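Local coordinates for translation initiation factor eIF2b-like protein (Chaetomium thermophilum, PDB 4ZEM) that serves as the beta subunit of eIF2B, the decameric complex that probably acts as guanine nucleotide exchange factor for eIF2 in translation initiation, at residues Arg216-Leu221 / Ser249-Ala254; Tyr194-Gln199 / Pro263-Val268; Asp178-Ser183 / Leu361-Pro366; Phe184-Ile189 / Ala212-Phe217. All coordinates share one frame; numbering follows the deposited sequence.

Overall arrangement
The four contacts lie in the part of the chain built around a Rossmann-like sheet. Interactions 1 and 2, with centres about 8 Å apart, pair neighbouring strands: 218-222 stands between 249-252 and 194-198, and 194-198 is followed by 267-271. Interaction 3, about 19 Å from interaction 2 between centres, brings the end of helix 154-182 against the turn between strands 359-362 and 365-367 at the far side of the same sheet. Interaction 4 ties helix 185-188 to the end of helix 202-214 and shares Arg216 and Phe217 with interaction 1. Along the chain, interaction 3 encloses the other three, so residues distant in sequence close one compact domain.

Interaction 1: residues Arg216-Leu221 / Ser249-Ala254; sequences RFTVIL and STINLA
Val219 and Ile251 are at the heart of a parallel strand pair, Thr218-Leu221 with Ser249-Asn252, at one edge of the Rossmann-like sheet. The strands are joined through helix 237-246 as a beta-alpha-beta crossover. Val219 uses both of its backbone groups: its N donates to Ser249 O at 2.8 Å, and its O accepts from Ile251 N, also at 2.8 Å. Next along, Leu221 N binds Ile251 O at 2.9 Å. The first bond, from Ser249 N to Phe217 O, is longer at 3.3 Å and more bent. A water beside this end bonds Ser249 OG at 2.9 Å and donates weakly to Phe217 O. The intervening Thr218 and Ile220 turn their backbone groups the other way, to Asp193, Val195 and Ala197, so strand 218-222 is bonded along both edges. Thr250 OG1 is satisfied outside the pair, by Asn244 OD1.

Ile220 carries the apolar part. With CG1 anti to its own carbonyl carbon (chi1 -58°), the side chain runs beside Ile251, pointing the same way, and CG1 comes 3.8 Å from Ile251 CB. Its other branch, CG2, meets Leu253 CG at 3.7 Å, while Tyr261 of helix 258-261 packs on all three residues. An alanine in place of Ile220 would probably open a gap between Ile251 and Leu253 and leave Tyr261 with less to pack on. Farther down the same face, Ile251 CD1 rests 3.7 Å from Thr218 CG2.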
loop_
_atom_site.group_PDB
_atom_site.type_symbol
_atom_site.label_atom_id
_atom_site.label_comp_id
_atom_site.label_asym_id
_atom_site.label_seq_id
_atom_site.Cartn_x
_atom_site.Cartn_y
_atom_site.Cartn_z
ATOM N N ARG A 216 16.107 -3.409 -23.682
ATOM C CA ARG A 216 16.457 -4.786 -23.980
ATOM C C ARG A 216 17.353 -5.284 -22.847
ATOM O O ARG A 216 18.447 -4.759 -22.648
ATOM C CB ARG A 216 17.165 -4.885 -25.333
ATOM C CG ARG A 216 17.435 -6.298 -25.822
ATOM C CD ARG A 216 18.822 -6.419 -26.446
ATOM N NE ARG A 216 19.882 -6.089 -25.493
ATOM C CZ ARG A 216 20.864 -5.224 -25.717
ATOM N NH1 ARG A 216 20.930 -4.568 -26.869
ATOM N NH2 ARG A 216 21.778 -5.009 -24.782
ATOM N N PHE A 217 16.899 -6.292 -22.106
ATOM C CA PHE A 217 17.650 -6.764 -20.944
ATOM C C PHE A 217 17.261 -8.187 -20.552
ATOM O O PHE A 217 16.482 -8.848 -21.242
ATOM C CB PHE A 217 17.460 -5.815 -19.746
ATOM C CG PHE A 217 16.046 -5.744 -19.225
ATOM C CD1 PHE A 217 15.058 -5.069 -19.936
ATOM C CD2 PHE A 217 15.718 -6.291 -17.987
ATOM C CE1 PHE A 217 13.754 -4.992 -19.449
ATOM C CE2 PHE A 217 14.417 -6.204 -17.494
ATOM C CZ PHE A 217 13.433 -5.558 -18.234
ATOM N N THR A 218 17.863 -8.671 -19.470
ATOM C CA THR A 218 17.637 -10.028 -18.993
ATOM C C THR A 218 17.079 -10.044 -17.574
ATOM O O THR A 218 17.579 -9.344 -16.691
ATOM C CB THR A 218 18.951 -10.849 -19.049
ATOM O OG1 THR A 218 19.434 -10.881 -20.400
ATOM C CG2 THR A 218 18.736 -12.269 -18.567
ATOM N N VAL A 219 16.062 -10.866 -17.349
ATOM C CA VAL A 219 15.485 -11.001 -16.020
ATOM C C VAL A 219 15.771 -12.383 -15.444
ATOM O O VAL A 219 15.493 -13.405 -16.074
ATOM C CB VAL A 219 13.964 -10.749 -16.049
ATOM C CG1 VAL A 219 13.332 -11.033 -14.695
ATOM C CG2 VAL A 219 13.690 -9.328 -16.465
ATOM N N ILE A 220 16.320 -12.403 -14.235
ATOM C CA ILE A 220 16.598 -13.651 -13.542
ATOM C C ILE A 220 15.578 -13.832 -12.421
ATOM O O ILE A 220 15.432 -12.969 -11.549
ATOM C CB ILE A 220 18.025 -13.685 -12.961
ATOM C CG1 ILE A 220 19.074 -13.488 -14.064
ATOM C CG2 ILE A 220 18.268 -14.991 -12.220
ATOM C CD1 ILE A 220 19.474 -12.041 -14.285
ATOM N N LEU A 221 14.829 -14.925 -12.486
ATOM C CA LEU A 221 13.807 -15.194 -11.490
ATOM C C LEU A 221 14.322 -16.214 -10.482
ATOM O O LEU A 221 14.645 -17.349 -10.840
ATOM C CB LEU A 221 12.527 -15.688 -12.162
ATOM C CG LEU A 221 11.895 -14.714 -13.159
ATOM C CD1 LEU A 221 10.837 -15.415 -13.965
ATOM C CD2 LEU A 221 11.279 -13.535 -12.438
ATOM N N SER A 249 15.051 -11.594 -22.297
ATOM C CA SER A 249 15.517 -12.923 -21.928
ATOM C C SER A 249 15.236 -13.199 -20.459
ATOM O O SER A 249 15.286 -12.293 -19.623
ATOM C CB SER A 249 17.011 -13.086 -22.241
ATOM O OG SER A 249 17.237 -12.974 -23.639
ATOM N N THR A 250 14.913 -14.450 -20.155
ATOM C CA THR A 250 14.631 -14.849 -18.782
ATOM C C THR A 250 15.485 -16.029 -18.367
ATOM O O THR A 250 15.729 -16.953 -19.150
ATOM C CB THR A 250 13.142 -15.193 -18.567
ATOM O OG1 THR A 250 12.718 -16.128 -19.571
ATOM C CG2 THR A 250 12.294 -13.940 -18.669
ATOM N N ILE A 251 15.960 -15.963 -17.129
ATOM C CA ILE A 251 16.795 -17.002 -16.566
ATOM C C ILE A 251 16.149 -17.589 -15.322
ATOM O O ILE A 251 15.662 -16.863 -14.462
ATOM C CB ILE A 251 18.196 -16.453 -16.226
ATOM C CG1 ILE A 251 18.909 -16.033 -17.518
ATOM C CG2 ILE A 251 19.013 -17.486 -15.454
ATOM C CD1 ILE A 251 20.293 -15.425 -17.324
ATOM N N ASN A 252 16.105 -18.912 -15.257
ATOM C CA ASN A 252 15.660 -19.603 -14.057
ATOM C C ASN A 252 16.868 -20.109 -13.293
ATOM O O ASN A 252 17.726 -20.786 -13.857
ATOM C CB ASN A 252 14.714 -20.757 -14.393
ATOM C CG ASN A 252 13.278 -20.301 -14.544
ATOM O OD1 ASN A 252 12.758 -19.557 -13.710
ATOM N ND2 ASN A 252 12.631 -20.736 -15.619
ATOM N N LEU A 253 16.924 -19.777 -12.014
ATOM C CA LEU A 253 18.029 -20.156 -11.151
ATOM C C LEU A 253 17.718 -21.307 -10.225
ATOM O O LEU A 253 16.626 -21.397 -9.681
ATOM C CB LEU A 253 18.434 -18.973 -10.286
ATOM C CG LEU A 253 19.590 -18.118 -10.764
ATOM C CD1 LEU A 253 20.048 -17.252 -9.606
ATOM C CD2 LEU A 253 20.715 -19.020 -11.230
ATOM N N ALA A 254 18.693 -22.187 -10.046
ATOM C CA ALA A 254 18.542 -23.310 -9.144
ATOM C C ALA A 254 18.503 -22.724 -7.737
ATOM O O ALA A 254 19.054 -21.655 -7.491
ATOM C CB ALA A 254 19.702 -24.273 -9.294
HETATM O O HOH W 1 16.834 -10.149 -24.320
#

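Interaction 2: residues Tyr194-Gln199 / Pro263-Val268; sequences YVLAYQ and PRVNKV
Arg264 reaches Tyr194 through a fold in its chain: CG is anti to the backbone N (chi1 178°), and a bend at chi2 (58°) turns CD aside from a straight course. The guanidinium ends flat over one face of the tyrosine ring, the planes 20° apart. Arg264 CZ lies 3.6 Å from the centroid of the Tyr194 ring, almost directly above it, in a cation-pi stack, and Arg264 NH1 sits toward the rim, 3.3 Å from Tyr194 CZ. A lysine in place of Tyr194 would probably leave the guanidinium of Arg264 without its aromatic partner, facing a like charge and freer to turn.

Asn266 grips the tyrosine backbone with two bonds, one from its side chain and one from its backbone. Tyr194 N donates at 2.6 Å to a lone pair of Asn266 OD1, in the plane of the amide, and Asn266 N returns a bond of 2.7 Å to Tyr194 O. The same oxygen takes a weak second bond from Lys267 N.

These bonds lead into a parallel pair of the Rossmann-like sheet, where strand 194-198, first of the sheet along the chain, lies next to the fourth, 267-271. The regular pairing begins with Leu196 N, which bonds Lys267 O at 2.8 Å, and goes on to Ile269. On one face Leu196 and Val268 lie side by side, CD1 against CG1 at 3.6 Å, and Leu196 CB meets Val265 CG1 at 3.9 Å. On the other, Lys267 CG brushes Val195 CG2 before the chain leads away, and NZ reaches Gln188 O and forms a salt bridge with Asp193.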
loop_
_atom_site.group_PDB
_atom_site.type_symbol
_atom_site.label_atom_id
_atom_site.label_comp_id
_atom_site.label_asym_id
_atom_site.label_seq_id
_atom_site.Cartn_x
_atom_site.Cartn_y
_atom_site.Cartn_z
ATOM N N TYR A 194 21.361 -7.174 -16.277
ATOM C CA TYR A 194 20.971 -8.460 -15.723
ATOM C C TYR A 194 20.264 -8.171 -14.411
ATOM O O TYR A 194 20.898 -7.781 -13.425
ATOM C CB TYR A 194 22.194 -9.345 -15.525
ATOM C CG TYR A 194 22.414 -10.313 -16.655
ATOM C CD1 TYR A 194 22.492 -11.683 -16.425
ATOM C CD2 TYR A 194 22.598 -9.850 -17.953
ATOM C CE1 TYR A 194 22.723 -12.568 -17.469
ATOM C CE2 TYR A 194 22.804 -10.727 -19.007
ATOM C CZ TYR A 194 22.871 -12.079 -18.761
ATOM O OH TYR A 194 23.092 -12.933 -19.813
ATOM N N VAL A 195 18.949 -8.359 -14.408
ATOM C CA VAL A 195 18.125 -7.963 -13.274
ATOM C C VAL A 195 17.607 -9.178 -12.530
ATOM O O VAL A 195 16.865 -9.995 -13.078
ATOM C CB VAL A 195 16.922 -7.101 -13.734
ATOM C CG1 VAL A 195 16.015 -6.761 -12.565
ATOM C CG2 VAL A 195 17.409 -5.839 -14.428
ATOM N N LEU A 196 17.961 -9.265 -11.255
ATOM C CA LEU A 196 17.541 -10.386 -10.437
ATOM C C LEU A 196 16.246 -9.995 -9.725
ATOM O O LEU A 196 16.219 -9.059 -8.927
ATOM C CB LEU A 196 18.661 -10.774 -9.457
ATOM C CG LEU A 196 18.544 -11.930 -8.448
ATOM C CD1 LEU A 196 17.709 -11.587 -7.229
ATOM C CD2 LEU A 196 18.059 -13.216 -9.107
ATOM N N ALA A 197 15.168 -10.701 -10.045
ATOM C CA ALA A 197 13.877 -10.441 -9.416
ATOM C C ALA A 197 13.546 -11.572 -8.468
ATOM O O ALA A 197 13.298 -12.701 -8.898
ATOM C CB ALA A 197 12.783 -10.293 -10.464
ATOM N N TYR A 198 13.502 -11.266 -7.177
ATOM C CA TYR A 198 13.290 -12.314 -6.193
ATOM C C TYR A 198 11.803 -12.394 -5.891
ATOM O O TYR A 198 11.213 -11.420 -5.425
ATOM C CB TYR A 198 14.098 -12.050 -4.920
ATOM C CG TYR A 198 13.870 -13.086 -3.850
ATOM C CD1 TYR A 198 14.698 -14.202 -3.769
ATOM C CD2 TYR A 198 12.828 -12.972 -2.936
ATOM C CE1 TYR A 198 14.502 -15.175 -2.811
ATOM C CE2 TYR A 198 12.623 -13.945 -1.966
ATOM C CZ TYR A 198 13.467 -15.044 -1.913
ATOM O OH TYR A 198 13.288 -16.021 -0.960
ATOM N N GLN A 199 11.211 -13.553 -6.186
ATOM C CA GLN A 199 9.769 -13.786 -6.025
ATOM C C GLN A 199 8.898 -12.600 -6.429
ATOM O O GLN A 199 8.199 -12.042 -5.590
ATOM C CB GLN A 199 9.443 -14.169 -4.582
ATOM C CG GLN A 199 10.137 -15.420 -4.089
ATOM C CD GLN A 199 9.328 -16.127 -3.019
ATOM O OE1 GLN A 199 8.163 -15.799 -2.794
ATOM N NE2 GLN A 199 9.935 -17.108 -2.364
ATOM N N PRO A 263 26.864 -12.412 -8.146
ATOM C CA PRO A 263 27.903 -11.549 -8.727
ATOM C C PRO A 263 27.700 -11.204 -10.204
ATOM O O PRO A 263 28.088 -10.119 -10.630
ATOM C CB PRO A 263 29.158 -12.378 -8.545
ATOM C CG PRO A 263 28.864 -13.106 -7.290
ATOM C CD PRO A 263 27.466 -13.525 -7.392
ATOM N N ARG A 264 27.128 -12.125 -10.972
ATOM C CA ARG A 264 26.766 -11.854 -12.362
ATOM C C ARG A 264 25.791 -10.669 -12.531
ATOM O O ARG A 264 25.972 -9.852 -13.434
ATOM C CB ARG A 264 26.196 -13.115 -13.019
ATOM C CG ARG A 264 25.749 -12.909 -14.466
ATOM C CD ARG A 264 26.918 -12.402 -15.330
ATOM N NE ARG A 264 26.618 -12.350 -16.763
ATOM C CZ ARG A 264 26.277 -11.245 -17.423
ATOM N NH1 ARG A 264 26.032 -11.300 -18.726
ATOM N NH2 ARG A 264 26.152 -10.090 -16.783
ATOM N N VAL A 265 24.731 -10.622 -11.720
ATOM C CA VAL A 265 23.617 -9.684 -11.944
ATOM C C VAL A 265 24.016 -8.219 -11.742
ATOM O O VAL A 265 24.992 -7.918 -11.062
ATOM C CB VAL A 265 22.400 -9.996 -11.034
ATOM C CG1 VAL A 265 22.179 -11.501 -10.933
ATOM C CG2 VAL A 265 22.567 -9.379 -9.656
ATOM N N ASN A 266 23.308 -7.316 -12.412
ATOM C CA ASN A 266 23.530 -5.877 -12.256
ATOM C C ASN A 266 22.799 -5.270 -11.057
ATOM O O ASN A 266 23.319 -4.380 -10.391
ATOM C CB ASN A 266 23.123 -5.158 -13.534
ATOM C CG ASN A 266 24.048 -5.474 -14.683
ATOM O OD1 ASN A 266 23.666 -6.162 -15.628
ATOM N ND2 ASN A 266 25.275 -4.970 -14.611
ATOM N N LYS A 267 21.575 -5.728 -10.816
ATOM C CA LYS A 267 20.763 -5.199 -9.730
ATOM C C LYS A 267 19.731 -6.217 -9.270
ATOM O O LYS A 267 19.366 -7.131 -10.009
ATOM C CB LYS A 267 20.060 -3.906 -10.149
ATOM C CG LYS A 267 19.238 -4.024 -11.419
ATOM C CD LYS A 267 19.096 -2.669 -12.093
ATOM C CE LYS A 267 20.454 -2.064 -12.396
ATOM N NZ LYS A 267 20.329 -0.766 -13.106
ATOM N N VAL A 268 19.277 -6.041 -8.034
ATOM C CA VAL A 268 18.265 -6.891 -7.423
ATOM C C VAL A 268 17.033 -6.065 -7.097
ATOM O O VAL A 268 17.138 -4.990 -6.503
ATOM C CB VAL A 268 18.776 -7.561 -6.131
ATOM C CG1 VAL A 268 17.683 -8.422 -5.527
ATOM C CG2 VAL A 268 20.032 -8.393 -6.407
#

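Interaction 3: residues Asp178-Ser183 / Leu361-Pro366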
loop_
_atom_site.group_PDB
_atom_site.type_symbol
_atom_site.label_atom_id
_atom_site.label_comp_id
_atom_site.label_asym_id
_atom_site.label_seq_id
_atom_site.Cartn_x
_atom_site.Cartn_y
_atom_site.Cartn_z
ATOM N N ASP A 178 1.036 1.025 -9.194
ATOM C CA ASP A 178 1.912 0.133 -9.964
ATOM C C ASP A 178 2.382 0.760 -11.281
ATOM O O ASP A 178 3.554 0.651 -11.648
ATOM C CB ASP A 178 1.209 -1.198 -10.245
ATOM C CG ASP A 178 1.241 -2.137 -9.048
ATOM O OD1 ASP A 178 1.891 -1.792 -8.042
ATOM O OD2 ASP A 178 0.633 -3.228 -9.120
ATOM N N ASP A 179 1.465 1.413 -11.987
ATOM C CA ASP A 179 1.801 2.085 -13.239
ATOM C C ASP A 179 2.718 3.276 -13.001
ATOM O O ASP A 179 3.594 3.566 -13.811
ATOM C CB ASP A 179 0.540 2.536 -13.971
ATOM C CG ASP A 179 -0.228 1.370 -14.569
ATOM O OD1 ASP A 179 0.386 0.298 -14.775
ATOM O OD2 ASP A 179 -1.439 1.527 -14.839
ATOM N N GLN A 180 2.486 3.997 -11.914
ATOM C CA GLN A 180 3.330 5.138 -11.605
ATOM C C GLN A 180 4.739 4.670 -11.267
ATOM O O GLN A 180 5.718 5.275 -11.698
ATOM C CB GLN A 180 2.729 5.965 -10.475
ATOM C CG GLN A 180 1.578 6.820 -10.946
ATOM C CD GLN A 180 0.811 7.439 -9.807
ATOM O OE1 GLN A 180 0.931 7.013 -8.660
ATOM N NE2 GLN A 180 -0.003 8.437 -10.119
ATOM N N ILE A 181 4.838 3.582 -10.508
ATOM C CA ILE A 181 6.138 3.005 -10.188
ATOM C C ILE A 181 6.831 2.534 -11.473
ATOM O O ILE A 181 8.024 2.784 -11.677
ATOM C CB ILE A 181 5.997 1.837 -9.195
ATOM C CG1 ILE A 181 5.527 2.364 -7.831
ATOM C CG2 ILE A 181 7.311 1.084 -9.065
ATOM C CD1 ILE A 181 5.212 1.284 -6.812
ATOM N N ALA A 182 6.061 1.904 -12.357
ATOM C CA ALA A 182 6.585 1.396 -13.624
ATOM C C ALA A 182 7.042 2.505 -14.577
ATOM O O ALA A 182 7.831 2.243 -15.475
ATOM C CB ALA A 182 5.546 0.517 -14.315
ATOM N N SER A 183 6.529 3.724 -14.414
ATOM C CA SER A 183 6.931 4.832 -15.292
ATOM C C SER A 183 8.397 5.224 -15.073
ATOM O O SER A 183 8.973 5.957 -15.868
ATOM C CB SER A 183 6.029 6.064 -15.111
ATOM O OG SER A 183 6.080 6.587 -13.797
ATOM N N LEU A 361 11.760 2.628 -4.535
ATOM C CA LEU A 361 11.163 3.130 -5.756
ATOM C C LEU A 361 9.656 3.229 -5.573
ATOM O O LEU A 361 8.957 2.220 -5.454
ATOM C CB LEU A 361 11.540 2.239 -6.945
ATOM C CG LEU A 361 11.042 2.688 -8.319
ATOM C CD1 LEU A 361 11.325 4.144 -8.524
ATOM C CD2 LEU A 361 11.729 1.887 -9.398
ATOM N N THR A 362 9.165 4.463 -5.572
ATOM C CA THR A 362 7.773 4.745 -5.238
ATOM C C THR A 362 7.032 5.389 -6.404
ATOM O O THR A 362 7.634 5.736 -7.417
ATOM C CB THR A 362 7.677 5.687 -4.012
ATOM O OG1 THR A 362 8.020 7.025 -4.409
ATOM C CG2 THR A 362 8.625 5.241 -2.916
ATOM N N ASN A 363 5.727 5.566 -6.247
ATOM C CA ASN A 363 4.921 6.260 -7.248
ATOM C C ASN A 363 5.406 7.692 -7.475
ATOM O O ASN A 363 5.135 8.293 -8.514
ATOM C CB ASN A 363 3.449 6.269 -6.845
ATOM C CG ASN A 363 3.256 6.466 -5.358
ATOM O OD1 ASN A 363 3.741 5.676 -4.545
ATOM N ND2 ASN A 363 2.599 7.558 -4.991
ATOM N N LEU A 364 6.065 8.246 -6.463
ATOM C CA LEU A 364 6.705 9.560 -6.539
ATOM C C LEU A 364 8.098 9.515 -7.192
ATOM O O LEU A 364 8.674 10.548 -7.515
ATOM C CB LEU A 364 6.801 10.166 -5.139
ATOM C CG LEU A 364 5.460 10.253 -4.410
ATOM C CD1 LEU A 364 5.625 10.857 -3.021
ATOM C CD2 LEU A 364 4.468 11.052 -5.246
ATOM N N GLY A 365 8.663 8.320 -7.317
ATOM C CA GLY A 365 9.975 8.159 -7.916
ATOM C C GLY A 365 10.926 7.452 -6.965
ATOM O O GLY A 365 10.554 7.124 -5.833
ATOM N N PRO A 366 12.169 7.226 -7.408
ATOM C CA PRO A 366 13.164 6.573 -6.551
ATOM C C PRO A 366 13.566 7.473 -5.385
ATOM O O PRO A 366 13.688 8.684 -5.560
ATOM C CB PRO A 366 14.332 6.324 -7.510
ATOM C CG PRO A 366 14.193 7.412 -8.526
ATOM C CD PRO A 366 12.717 7.542 -8.738
#
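Gln180 and Ile181, on the last turn of helix 154-182, meet the side chains of Leu361 and Asn363 and the backbone of Thr362 between them. Gln180 CB packs on Asn363 CB at 3.7 Å, and Gln180 OE1 lies beside that same Asn363 CB, with the two side chains crossing at a slant. Their amide planes are only 12° apart, yet Gln180 OE1 stays 4.1 Å from Asn363 ND2, and the contact is one of van der Waals touch. Beside it, Ile181 lays CG1 against the peptide link between Thr362 and Asn363, 3.6 Å from Asn363 N. Its CG2 branch approaches Leu361 CG at 4.1 Å.

That peptide is held in place by a tight hairpin. Thr362 to Gly365 form a type I beta turn, closed in both directions by Gly365 N to Thr362 O at 2.8 Å and Thr362 N to Gly365 O at 3.0 Å. Thr362 OG1 adds a bond of 2.9 Å to a lone pair of Gly365 O, so two donors of one residue grip that oxygen. At the backbone angles of Gly365 a side chain would be pressed against the preceding carbonyl. Asn363 is fixed beyond the pair, its OD1 accepting from Val307 N.

Farther out, Asp178 forms a salt bridge with Arg206 and a hydrogen bond with Thr203, fastening this helix end to helix 202-214. Ile181 lies among Thr203 and Phe207 of that helix, Leu304 of strand 301-304 and the hairpin that joins strands 359-362 and 365-367.

Interaction 4: residues Phe184-Ile189 / Ala212-Phe217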
loop_
_atom_site.group_PDB
_atom_site.type_symbol
_atom_site.label_atom_id
_atom_site.label_comp_id
_atom_site.label_asym_id
_atom_site.label_seq_id
_atom_site.Cartn_x
_atom_site.Cartn_y
_atom_site.Cartn_z
ATOM N N PHE A 184 8.990 4.766 -13.978
ATOM C CA PHE A 184 10.396 5.056 -13.714
ATOM C C PHE A 184 11.314 3.907 -14.118
ATOM O O PHE A 184 12.514 3.950 -13.861
ATOM C CB PHE A 184 10.596 5.405 -12.239
ATOM C CG PHE A 184 9.889 6.660 -11.831
ATOM C CD1 PHE A 184 8.643 6.603 -11.213
ATOM C CD2 PHE A 184 10.448 7.902 -12.108
ATOM C CE1 PHE A 184 7.972 7.766 -10.858
ATOM C CE2 PHE A 184 9.781 9.069 -11.751
ATOM C CZ PHE A 184 8.540 9.001 -11.126
ATOM N N ALA A 185 10.747 2.888 -14.759
ATOM C CA ALA A 185 11.508 1.697 -15.130
ATOM C C ALA A 185 12.700 2.007 -16.045
ATOM O O ALA A 185 13.788 1.478 -15.830
ATOM C CB ALA A 185 10.601 0.687 -15.794
ATOM N N GLU A 186 12.502 2.851 -17.059
ATOM C CA GLU A 186 13.581 3.168 -17.999
ATOM C C GLU A 186 14.758 3.859 -17.308
ATOM O O GLU A 186 15.899 3.755 -17.753
ATOM C CB GLU A 186 13.071 4.030 -19.159
ATOM C CG GLU A 186 12.148 5.158 -18.754
ATOM C CD GLU A 186 11.525 5.852 -19.952
ATOM O OE1 GLU A 186 12.275 6.311 -20.841
ATOM O OE2 GLU A 186 10.281 5.933 -20.004
ATOM N N ILE A 187 14.467 4.583 -16.234
ATOM C CA ILE A 187 15.494 5.198 -15.403
ATOM C C ILE A 187 16.276 4.160 -14.589
ATOM O O ILE A 187 17.489 4.272 -14.429
ATOM C CB ILE A 187 14.879 6.256 -14.459
ATOM C CG1 ILE A 187 14.359 7.435 -15.280
ATOM C CG2 ILE A 187 15.899 6.751 -13.446
ATOM C CD1 ILE A 187 13.660 8.484 -14.462
ATOM N N GLN A 188 15.571 3.166 -14.055
ATOM C CA GLN A 188 16.201 2.128 -13.241
ATOM C C GLN A 188 16.921 1.036 -14.026
ATOM O O GLN A 188 17.983 0.579 -13.599
ATOM C CB GLN A 188 15.165 1.488 -12.316
ATOM C CG GLN A 188 14.932 2.288 -11.052
ATOM C CD GLN A 188 16.209 2.462 -10.257
ATOM O OE1 GLN A 188 16.889 1.485 -9.947
ATOM N NE2 GLN A 188 16.551 3.708 -9.937
ATOM N N ILE A 189 16.349 0.613 -15.152
ATOM C CA ILE A 189 16.957 -0.436 -15.974
ATOM C C ILE A 189 17.597 0.079 -17.258
ATOM O O ILE A 189 16.981 0.824 -18.023
ATOM C CB ILE A 189 15.945 -1.528 -16.349
ATOM C CG1 ILE A 189 15.564 -2.316 -15.105
ATOM C CG2 ILE A 189 16.540 -2.511 -17.343
ATOM C CD1 ILE A 189 14.189 -2.088 -14.702
ATOM N N ALA A 212 10.457 -3.640 -20.383
ATOM C CA ALA A 212 10.684 -4.423 -21.594
ATOM C C ALA A 212 10.245 -3.661 -22.841
ATOM O O ALA A 212 10.806 -3.854 -23.922
ATOM C CB ALA A 212 9.958 -5.752 -21.505
ATOM N N SER A 213 9.216 -2.828 -22.697
ATOM C CA SER A 213 8.714 -2.028 -23.812
ATOM C C SER A 213 9.740 -0.983 -24.236
ATOM O O SER A 213 9.673 -0.474 -25.344
ATOM C CB SER A 213 7.391 -1.338 -23.462
ATOM O OG SER A 213 7.589 -0.256 -22.565
ATOM N N LYS A 214 10.634 -0.594 -23.327
ATOM C CA LYS A 214 11.612 0.444 -23.649
ATOM C C LYS A 214 13.071 0.045 -23.520
ATOM O O LYS A 214 13.957 0.852 -23.778
ATOM C CB LYS A 214 11.359 1.657 -22.767
ATOM C CG LYS A 214 9.948 2.173 -22.885
ATOM C CD LYS A 214 9.817 3.538 -22.277
ATOM C CE LYS A 214 8.465 4.131 -22.597
ATOM N NZ LYS A 214 8.082 5.141 -21.585
ATOM N N ARG A 215 13.326 -1.187 -23.101
ATOM C CA ARG A 215 14.694 -1.632 -22.864
ATOM C C ARG A 215 14.886 -3.079 -23.280
ATOM O O ARG A 215 13.958 -3.888 -23.208
ATOM C CB ARG A 215 15.067 -1.480 -21.380
ATOM C CG ARG A 215 15.139 -0.057 -20.884
ATOM C CD ARG A 215 16.510 0.498 -21.134
ATOM N NE ARG A 215 16.691 1.805 -20.523
ATOM C CZ ARG A 215 16.454 2.950 -21.148
ATOM N NH1 ARG A 215 16.036 2.941 -22.404
ATOM N NH2 ARG A 215 16.651 4.101 -20.521
ATOM N N ARG A 216 16.107 -3.409 -23.682
ATOM C CA ARG A 216 16.457 -4.786 -23.980
ATOM C C ARG A 216 17.353 -5.284 -22.847
ATOM O O ARG A 216 18.447 -4.759 -22.648
ATOM C CB ARG A 216 17.165 -4.885 -25.333
ATOM C CG ARG A 216 17.435 -6.298 -25.822
ATOM C CD ARG A 216 18.822 -6.419 -26.446
ATOM N NE ARG A 216 19.882 -6.089 -25.493
ATOM C CZ ARG A 216 20.864 -5.224 -25.717
ATOM N NH1 ARG A 216 20.930 -4.568 -26.869
ATOM N NH2 ARG A 216 21.778 -5.009 -24.782
ATOM N N PHE A 217 16.899 -6.292 -22.106
ATOM C CA PHE A 217 17.650 -6.764 -20.944
ATOM C C PHE A 217 17.261 -8.187 -20.552
ATOM O O PHE A 217 16.482 -8.848 -21.242
ATOM C CB PHE A 217 17.460 -5.815 -19.746
ATOM C CG PHE A 217 16.046 -5.744 -19.225
ATOM C CD1 PHE A 217 15.058 -5.069 -19.936
ATOM C CD2 PHE A 217 15.718 -6.291 -17.987
ATOM C CE1 PHE A 217 13.754 -4.992 -19.449
ATOM C CE2 PHE A 217 14.417 -6.204 -17.494
ATOM C CZ PHE A 217 13.433 -5.558 -18.234
#
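Glu186 and Lys214 form a salt bridge, Lys214 NZ to Glu186 OE2 at 2.8 Å, on the syn side but 33° out of the carboxylate plane. Lys214 CD lies against the carboxylate as well.

Hydrogen bonds centre on Arg215, whose bend at chi2 (-87°) turns CD toward Ile189 O. Arg215 NE donates to Ile189 O at 2.7 Å, with the donor in the carbonyl plane and the oxygen close to the guanidinium plane. NH2 makes a weak bond to Glu186 O at 2.9 Å, and Glu186 CB lies over one face of the group. NH1 reaches Lys214 O at 3.3 Å, from above that carbonyl plane.

The apolar share belongs to Ile189, whose CG2 stands over one face of the Phe217 ring, 3.9 Å from the centroid and 15° off the normal, a CH-pi contact; both residues also pack on Val195. The contact joins the one-turn helix 185-188 to the end of helix 202-214, at the N-terminal ends of neighbouring strands 194-198 and 218-222 of the Rossmann-like sheet.

Three backbone carbonyls, one bonded weakly, should hold the arginine head steady; those of Glu186 and Ile189, with the Glu186 carboxylate not far off, would probably ease its positive charge.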